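Local coordinates for protein vanadium-dependent haloperoxidase (PDB 4CIT) that is a bacterial vanadium-dependent iodoperoxidase that probably uses hydrogen peroxide to oxidise iodide, at residues Ile65-Ile76 / Ala112-Leu123. Numbering follows the deposited sequence.
Sequences IFAYPNVAAYEI and AVVAHMELSKRL
Pro69 drops as a knob into the hole formed by His116, Leu119, Ser120 and Leu123, and the two nearly antiparallel helices, their segment axes 158° apart, close to 7.9 Å. Its CB sits over the middle of one face of the His116 imidazole, a CH-pi contact 3.7 Å from the ring centroid, while the proline ring's CG touches Leu123 CD1 at 3.7 Å. With CG anti to the backbone N (chi1 -171°), the His116 ring lies under Pro69 CB.

Toward Ile76 the packing is tight and built from small residues. Ala72 CB lies 3.5 Å from Leu119 CD1, Ala73 CB is 3.9 Å from Ala112 CB, and Ile76 sends CD1 over the backbone of Ala112 and against the methyl of Ala115. These alanines let the backbones come close, with the CA atoms of Ala73 and Ala112 only 4.2 Å apart.

At the other end of the pair Ile65 and Leu123 slide past each other, Ile65 CG1 lying 4.0 Å from Leu123 CB, and Leu123 is the one touching residue that is partly exposed. The wetter side is the Ser120/His116 flank of Pro69, where one water donates to both Ile65 O and Ser120 OG and a second joins Phe66 O to His116 NE2, 2.9 Å from the nitrogen. On the side facing helix 146-167, partly exposed, Glu118 forms salt bridges with Lys121 and Arg122, and Arg122 goes on to Asp161.

Ser120 OG donates to His116 O from above the carbonyl plane, and His116 ND1 is hydrogen-bonded to Ser44 OG of helix 38-55. In this PAP2-type helical fold, far along the chain from the vanadate-binding residues, apolar packing thus joins the helices directly, while two waters bridge them along one flank.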
ATOM      1  N   ILE A  65       2.349   7.628   2.146  1.00 11.14           N
ATOM      2  CA  ILE A  65       2.750   8.436   0.946  1.00 12.04           C
ATOM      3  C   ILE A  65       1.734   8.324  -0.201  1.00 11.10           C
ATOM      4  O   ILE A  65       1.435   9.297  -0.847  1.00 10.92           O
ATOM      5  CB  ILE A  65       4.155   8.023   0.502  1.00 13.06           C
ATOM      6  CG1 ILE A  65       5.155   8.428   1.618  1.00 15.68           C
ATOM      7  CG2 ILE A  65       4.524   8.774  -0.777  1.00 13.43           C
ATOM      8  CD1 ILE A  65       6.554   7.892   1.409  1.00 19.51           C
ATOM      9  N   PHE A  66       1.157   7.137  -0.435  1.00 10.66           N
ATOM     10  CA  PHE A  66       0.128   6.952  -1.448  1.00 10.62           C
ATOM     11  C   PHE A  66      -1.215   7.548  -1.048  1.00 10.28           C
ATOM     12  O   PHE A  66      -1.868   8.128  -1.884  1.00 10.93           O
ATOM     13  CB  PHE A  66      -0.077   5.463  -1.760  1.00 10.83           C
ATOM     14  CG  PHE A  66       1.029   4.880  -2.563  1.00 11.02           C
ATOM     15  CD1 PHE A  66       1.374   5.412  -3.769  1.00 12.17           C
ATOM     16  CD2 PHE A  66       1.656   3.734  -2.135  1.00 11.59           C
ATOM     17  CE1 PHE A  66       2.385   4.843  -4.513  1.00 11.46           C
ATOM     18  CE2 PHE A  66       2.701   3.178  -2.834  1.00 12.24           C
ATOM     19  CZ  PHE A  66       3.070   3.742  -4.039  1.00 11.84           C
ATOM     20  N   ALA A  67      -1.606   7.449   0.220  1.00  9.29           N
ATOM     21  CA  ALA A  67      -2.949   7.811   0.608  1.00  9.10           C
ATOM     22  C   ALA A  67      -3.314   9.277   0.628  1.00  9.00           C
ATOM     23  O   ALA A  67      -4.328   9.662   0.051  1.00 10.81           O
ATOM     24  CB  ALA A  67      -3.290   7.238   1.968  1.00 10.15           C
ATOM     25  N   TYR A  68      -2.494  10.098   1.277  1.00  9.07           N
ATOM     26  CA  TYR A  68      -2.812  11.485   1.438  1.00  8.82           C
ATOM     27  C   TYR A  68      -2.960  12.274   0.101  1.00  9.45           C
ATOM     28  O   TYR A  68      -3.896  13.059  -0.050  1.00  8.46           O
ATOM     29  CB  TYR A  68      -1.839  12.216   2.344  1.00  9.29           C
ATOM     30  CG  TYR A  68      -2.126  11.933   3.801  1.00  9.37           C
ATOM     31  CD1 TYR A  68      -3.262  12.486   4.448  1.00  9.28           C
ATOM     32  CD2 TYR A  68      -1.264  11.184   4.528  1.00 10.36           C
ATOM     33  CE1 TYR A  68      -3.508  12.258   5.814  1.00 10.79           C
ATOM     34  CE2 TYR A  68      -1.511  10.895   5.884  1.00 12.56           C
ATOM     35  CZ  TYR A  68      -2.609  11.449   6.530  1.00 12.69           C
ATOM     36  OH  TYR A  68      -2.808  11.211   7.846  1.00 13.44           O
ATOM     37  N   PRO A  69      -2.050  12.100  -0.844  1.00  8.67           N
ATOM     38  CA  PRO A  69      -2.209  12.826  -2.085  1.00  9.15           C
ATOM     39  C   PRO A  69      -3.462  12.394  -2.877  1.00  8.74           C
ATOM     40  O   PRO A  69      -4.126  13.226  -3.493  1.00  7.78           O
ATOM     41  CB  PRO A  69      -0.942  12.493  -2.829  1.00  9.65           C
ATOM     42  CG  PRO A  69       0.074  12.188  -1.740  1.00 10.78           C
ATOM     43  CD  PRO A  69      -0.755  11.352  -0.825  1.00  8.67           C
ATOM     44  N   ASN A  70      -3.819  11.117  -2.847  1.00  8.23           N
ATOM     45  CA  ASN A  70      -5.077  10.722  -3.428  1.00  8.74           C
ATOM     46  C   ASN A  70      -6.256  11.333  -2.759  1.00  8.27           C
ATOM     47  O   ASN A  70      -7.215  11.771  -3.455  1.00  8.86           O
ATOM     48  CB  ASN A  70      -5.203   9.186  -3.471  1.00  9.18           C
ATOM     49  CG  ASN A  70      -4.264   8.581  -4.464  1.00 11.36           C
ATOM     50  OD1 ASN A  70      -4.023   9.158  -5.579  1.00 11.44           O
ATOM     51  ND2 ASN A  70      -3.869   7.331  -4.202  1.00 11.20           N
ATOM     52  N   VAL A  71      -6.291  11.416  -1.415  1.00  9.04           N
ATOM     53  CA  VAL A  71      -7.419  12.030  -0.730  1.00  9.20           C
ATOM     54  C   VAL A  71      -7.577  13.459  -1.182  1.00 10.30           C
ATOM     55  O   VAL A  71      -8.734  13.915  -1.398  1.00  8.24           O
ATOM     56  CB  VAL A  71      -7.296  11.898   0.837  1.00  8.72           C
ATOM     57  CG1 VAL A  71      -8.295  12.725   1.593  1.00  8.98           C
ATOM     58  CG2 VAL A  71      -7.417  10.441   1.230  1.00  9.70           C
ATOM     59  N   ALA A  72      -6.457  14.215  -1.240  1.00 10.20           N
ATOM     60  CA  ALA A  72      -6.537  15.595  -1.730  1.00  9.65           C
ATOM     61  C   ALA A  72      -7.164  15.766  -3.127  1.00  9.20           C
ATOM     62  O   ALA A  72      -8.091  16.571  -3.332  1.00  9.18           O
ATOM     63  CB  ALA A  72      -5.154  16.289  -1.664  1.00  9.64           C
ATOM     64  N   ALA A  73      -6.685  14.964  -4.073  1.00  9.34           N
ATOM     65  CA  ALA A  73      -7.272  14.974  -5.403  1.00  9.22           C
ATOM     66  C   ALA A  73      -8.701  14.551  -5.441  1.00  9.20           C
ATOM     67  O   ALA A  73      -9.559  15.196  -6.097  1.00  9.77           O
ATOM     68  CB  ALA A  73      -6.467  14.067  -6.266  1.00  9.71           C
ATOM     69  N   TYR A  74      -9.026  13.486  -4.707  1.00  8.75           N
ATOM     70  CA  TYR A  74     -10.397  13.008  -4.632  1.00  9.74           C
ATOM     71  C   TYR A  74     -11.310  14.043  -4.069  1.00  9.32           C
ATOM     72  O   TYR A  74     -12.419  14.305  -4.592  1.00  8.18           O
ATOM     73  CB  TYR A  74     -10.495  11.706  -3.764  1.00 10.15           C
ATOM     74  CG  TYR A  74     -11.946  11.263  -3.645  1.00  9.10           C
ATOM     75  CD1 TYR A  74     -12.544  10.583  -4.679  1.00 10.04           C
ATOM     76  CD2 TYR A  74     -12.718  11.652  -2.524  1.00  9.28           C
ATOM     77  CE1 TYR A  74     -13.891  10.335  -4.681  1.00  9.70           C
ATOM     78  CE2 TYR A  74     -14.080  11.358  -2.485  1.00  8.68           C
ATOM     79  CZ  TYR A  74     -14.615  10.589  -3.526  1.00  9.99           C
ATOM     80  OH  TYR A  74     -15.956  10.265  -3.499  1.00 11.91           O
ATOM     81  N   GLU A  75     -10.865  14.755  -3.023  1.00  9.04           N
ATOM     82  CA  GLU A  75     -11.741  15.824  -2.520  1.00  9.40           C
ATOM     83  C   GLU A  75     -12.108  16.908  -3.561  1.00  9.82           C
ATOM     84  O   GLU A  75     -13.212  17.472  -3.565  1.00  8.83           O
ATOM     85  CB  GLU A  75     -11.215  16.476  -1.243  1.00 10.02           C
ATOM     86  CG  GLU A  75     -11.226  15.541  -0.044  1.00 11.05           C
ATOM     87  CD  GLU A  75     -12.690  15.130   0.321  1.00 14.11           C
ATOM     88  OE1 GLU A  75     -13.557  15.983   0.730  1.00 15.62           O
ATOM     89  OE2 GLU A  75     -13.044  14.003   0.019  1.00 13.38           O
ATOM     90  N   ILE A  76     -11.181  17.259  -4.363  1.00  9.98           N
ATOM     91  CA  ILE A  76     -11.423  18.211  -5.505  1.00 10.68           C
ATOM     92  C   ILE A  76     -12.481  17.710  -6.455  1.00 12.87           C
ATOM     93  O   ILE A  76     -13.481  18.416  -6.783  1.00 11.82           O
ATOM     94  CB  ILE A  76     -10.136  18.638  -6.178  1.00 11.36           C
ATOM     95  CG1 ILE A  76      -9.312  19.524  -5.253  1.00 12.20           C
ATOM     96  CG2 ILE A  76     -10.490  19.400  -7.487  1.00 12.65           C
ATOM     97  CD1 ILE A  76      -7.861  19.708  -5.722  1.00 12.83           C
ATOM     98  N   ALA A 112      -6.662  18.948  -9.254  1.00  9.22           N
ATOM     99  CA  ALA A 112      -6.497  17.653  -8.529  1.00  9.23           C
ATOM    100  C   ALA A 112      -5.086  17.112  -8.748  1.00 10.15           C
ATOM    101  O   ALA A 112      -4.490  16.620  -7.776  1.00  9.70           O
ATOM    102  CB  ALA A 112      -7.547  16.668  -8.971  1.00  9.97           C
ATOM    103  N   VAL A 113      -4.571  17.126  -9.987  1.00  9.36           N
ATOM    104  CA  VAL A 113      -3.187  16.680 -10.274  1.00 10.38           C
ATOM    105  C   VAL A 113      -2.159  17.554  -9.553  1.00 10.14           C
ATOM    106  O   VAL A 113      -1.200  17.057  -8.984  1.00 10.18           O
ATOM    107  CB  VAL A 113      -2.850  16.507 -11.769  1.00 11.13           C
ATOM    108  CG1 VAL A 113      -1.421  16.016 -11.882  1.00 12.65           C
ATOM    109  CG2 VAL A 113      -3.882  15.517 -12.359  1.00 13.90           C
ATOM    110  N   VAL A 114      -2.394  18.834  -9.508  1.00  9.92           N
ATOM    111  CA  VAL A 114      -1.489  19.769  -8.838  1.00  9.31           C
ATOM    112  C   VAL A 114      -1.441  19.444  -7.367  1.00  9.39           C
ATOM    113  O   VAL A 114      -0.375  19.355  -6.770  1.00 10.14           O
ATOM    114  CB  VAL A 114      -1.997  21.247  -9.042  1.00  9.61           C
ATOM    115  CG1 VAL A 114      -1.409  22.202  -8.025  1.00 10.55           C
ATOM    116  CG2 VAL A 114      -1.586  21.801 -10.411  1.00  9.65           C
ATOM    117  N   ALA A 115      -2.626  19.251  -6.760  1.00  8.16           N
ATOM    118  CA  ALA A 115      -2.684  18.847  -5.304  1.00  8.54           C
ATOM    119  C   ALA A 115      -1.908  17.528  -5.035  1.00  8.17           C
ATOM    120  O   ALA A 115      -1.127  17.423  -4.047  1.00  9.67           O
ATOM    121  CB  ALA A 115      -4.120  18.776  -4.863  1.00  8.86           C
ATOM    122  N   HIS A 116      -2.150  16.540  -5.901  1.00  7.79           N
ATOM    123  CA  HIS A 116      -1.529  15.201  -5.766  1.00  9.03           C
ATOM    124  C   HIS A 116       0.025  15.355  -5.802  1.00  9.82           C
ATOM    125  O   HIS A 116       0.738  14.830  -4.942  1.00  9.92           O
ATOM    126  CB  HIS A 116      -2.026  14.281  -6.842  1.00  9.18           C
ATOM    127  CG  HIS A 116      -1.619  12.881  -6.647  1.00  9.44           C
ATOM    128  ND1 HIS A 116      -0.343  12.437  -6.905  1.00  9.79           N
ATOM    129  CD2 HIS A 116      -2.313  11.807  -6.168  1.00  9.93           C
ATOM    130  CE1 HIS A 116      -0.255  11.159  -6.541  1.00 11.02           C
ATOM    131  NE2 HIS A 116      -1.445  10.754  -6.126  1.00 10.54           N
ATOM    132  N   MET A 117       0.537  16.096  -6.812  1.00  9.60           N
ATOM    133  CA  MET A 117       1.966  16.250  -6.924  1.00  9.48           C
ATOM    134  C   MET A 117       2.546  17.007  -5.766  1.00  9.66           C
ATOM    135  O   MET A 117       3.609  16.676  -5.266  1.00 11.55           O
ATOM    136  CB  MET A 117       2.348  16.914  -8.251  1.00  9.25           C
ATOM    137  CG  MET A 117       2.002  16.116  -9.447  1.00  9.24           C
ATOM    138  SD  MET A 117       2.633  16.691 -11.098  1.00  7.33           S
ATOM    139  CE  MET A 117       1.698  18.226 -11.204  1.00  9.86           C
ATOM    140  N   GLU A 118       1.871  18.078  -5.339  1.00 10.29           N
ATOM    141  CA  GLU A 118       2.429  18.877  -4.255  1.00 10.84           C
ATOM    142  C   GLU A 118       2.526  18.065  -2.941  1.00 11.08           C
ATOM    143  O   GLU A 118       3.544  18.055  -2.272  1.00 10.53           O
ATOM    144  CB  GLU A 118       1.466  20.089  -3.958  1.00 10.30           C
ATOM    145  CG  GLU A 118       1.721  20.860  -2.673  1.00 11.23           C
ATOM    146  CD  GLU A 118       3.078  21.507  -2.540  1.00 14.51           C
ATOM    147  OE1 GLU A 118       3.805  21.649  -3.515  1.00 15.65           O
ATOM    148  OE2 GLU A 118       3.513  21.720  -1.373  1.00 16.98           O
ATOM    149  N   LEU A 119       1.470  17.292  -2.598  1.00 10.30           N
ATOM    150  CA  LEU A 119       1.542  16.477  -1.379  1.00 10.66           C
ATOM    151  C   LEU A 119       2.509  15.324  -1.519  1.00 10.19           C
ATOM    152  O   LEU A 119       3.230  15.021  -0.558  1.00 10.90           O
ATOM    153  CB  LEU A 119       0.172  15.973  -0.949  1.00 10.58           C
ATOM    154  CG  LEU A 119      -0.684  17.142  -0.543  1.00 11.94           C
ATOM    155  CD1 LEU A 119      -1.979  16.608  -0.152  1.00 14.60           C
ATOM    156  CD2 LEU A 119      -0.153  17.889   0.663  1.00 15.55           C
ATOM    157  N   SER A 120       2.551  14.719  -2.691  1.00  9.65           N
ATOM    158  CA  SER A 120       3.522  13.669  -2.949  1.00 10.48           C
ATOM    159  C   SER A 120       4.983  14.200  -2.691  1.00 11.25           C
ATOM    160  O   SER A 120       5.763  13.562  -2.026  1.00 12.02           O
ATOM    161  CB  SER A 120       3.420  13.148  -4.310  1.00 10.54           C
ATOM    162  OG  SER A 120       2.228  12.427  -4.497  1.00 10.86           O
ATOM    163  N   LYS A 121       5.280  15.391  -3.198  1.00 11.76           N
ATOM    164  CA  LYS A 121       6.553  16.078  -3.005  1.00 12.25           C
ATOM    165  C   LYS A 121       6.818  16.269  -1.543  1.00 12.32           C
ATOM    166  O   LYS A 121       7.944  16.007  -1.104  1.00 11.62           O
ATOM    167  CB  LYS A 121       6.552  17.418  -3.703  1.00 13.08           C
ATOM    168  CG  LYS A 121       7.830  18.223  -3.729  1.00 15.99           C
ATOM    169  CD  LYS A 121       7.497  19.708  -3.853  1.00 16.69           C
ATOM    170  CE  LYS A 121       7.045  20.245  -2.498  1.00 17.99           C
ATOM    171  NZ  LYS A 121       6.538  21.656  -2.636  1.00 22.78           N
ATOM    172  N   ARG A 122       5.852  16.722  -0.764  1.00 12.68           N
ATOM    173  CA  ARG A 122       6.065  16.890   0.655  1.00 14.01           C
ATOM    174  C   ARG A 122       6.385  15.599   1.407  1.00 15.68           C
ATOM    175  O   ARG A 122       7.095  15.669   2.422  1.00 16.31           O
ATOM    176  CB  ARG A 122       4.886  17.542   1.317  1.00 14.41           C
ATOM    177  CG  ARG A 122       4.572  18.908   0.844  1.00 15.52           C
ATOM    178  CD  ARG A 122       3.520  19.537   1.734  1.00 17.29           C
ATOM    179  NE  ARG A 122       2.847  20.611   1.040  1.00 16.35           N
ATOM    180  CZ  ARG A 122       1.906  21.351   1.628  1.00 18.20           C
ATOM    181  NH1 ARG A 122       1.565  21.119   2.915  1.00 17.91           N
ATOM    182  NH2 ARG A 122       1.312  22.320   0.941  1.00 17.05           N
ATOM    183  N   LEU A 123       5.907  14.484   0.909  1.00 13.97           N
ATOM    184  CA  LEU A 123       5.968  13.188   1.638  1.00 14.08           C
ATOM    185  C   LEU A 123       7.218  12.350   1.298  1.00 15.68           C
ATOM    186  O   LEU A 123       7.499  11.387   1.970  1.00 17.88           O
ATOM    187  CB  LEU A 123       4.716  12.400   1.310  1.00 13.41           C
ATOM    188  CG  LEU A 123       3.482  12.870   1.991  1.00 14.87           C
ATOM    189  CD1 LEU A 123       2.206  12.342   1.259  1.00 14.61           C
ATOM    190  CD2 LEU A 123       3.545  12.401   3.415  1.00 15.76           C
TER
HETATM  191  O   HOH W   1       1.516   9.682  -3.712  1.00 12.10           O
HETATM  192  O   HOH W   2      -0.872   8.421  -4.452  1.00 11.01           O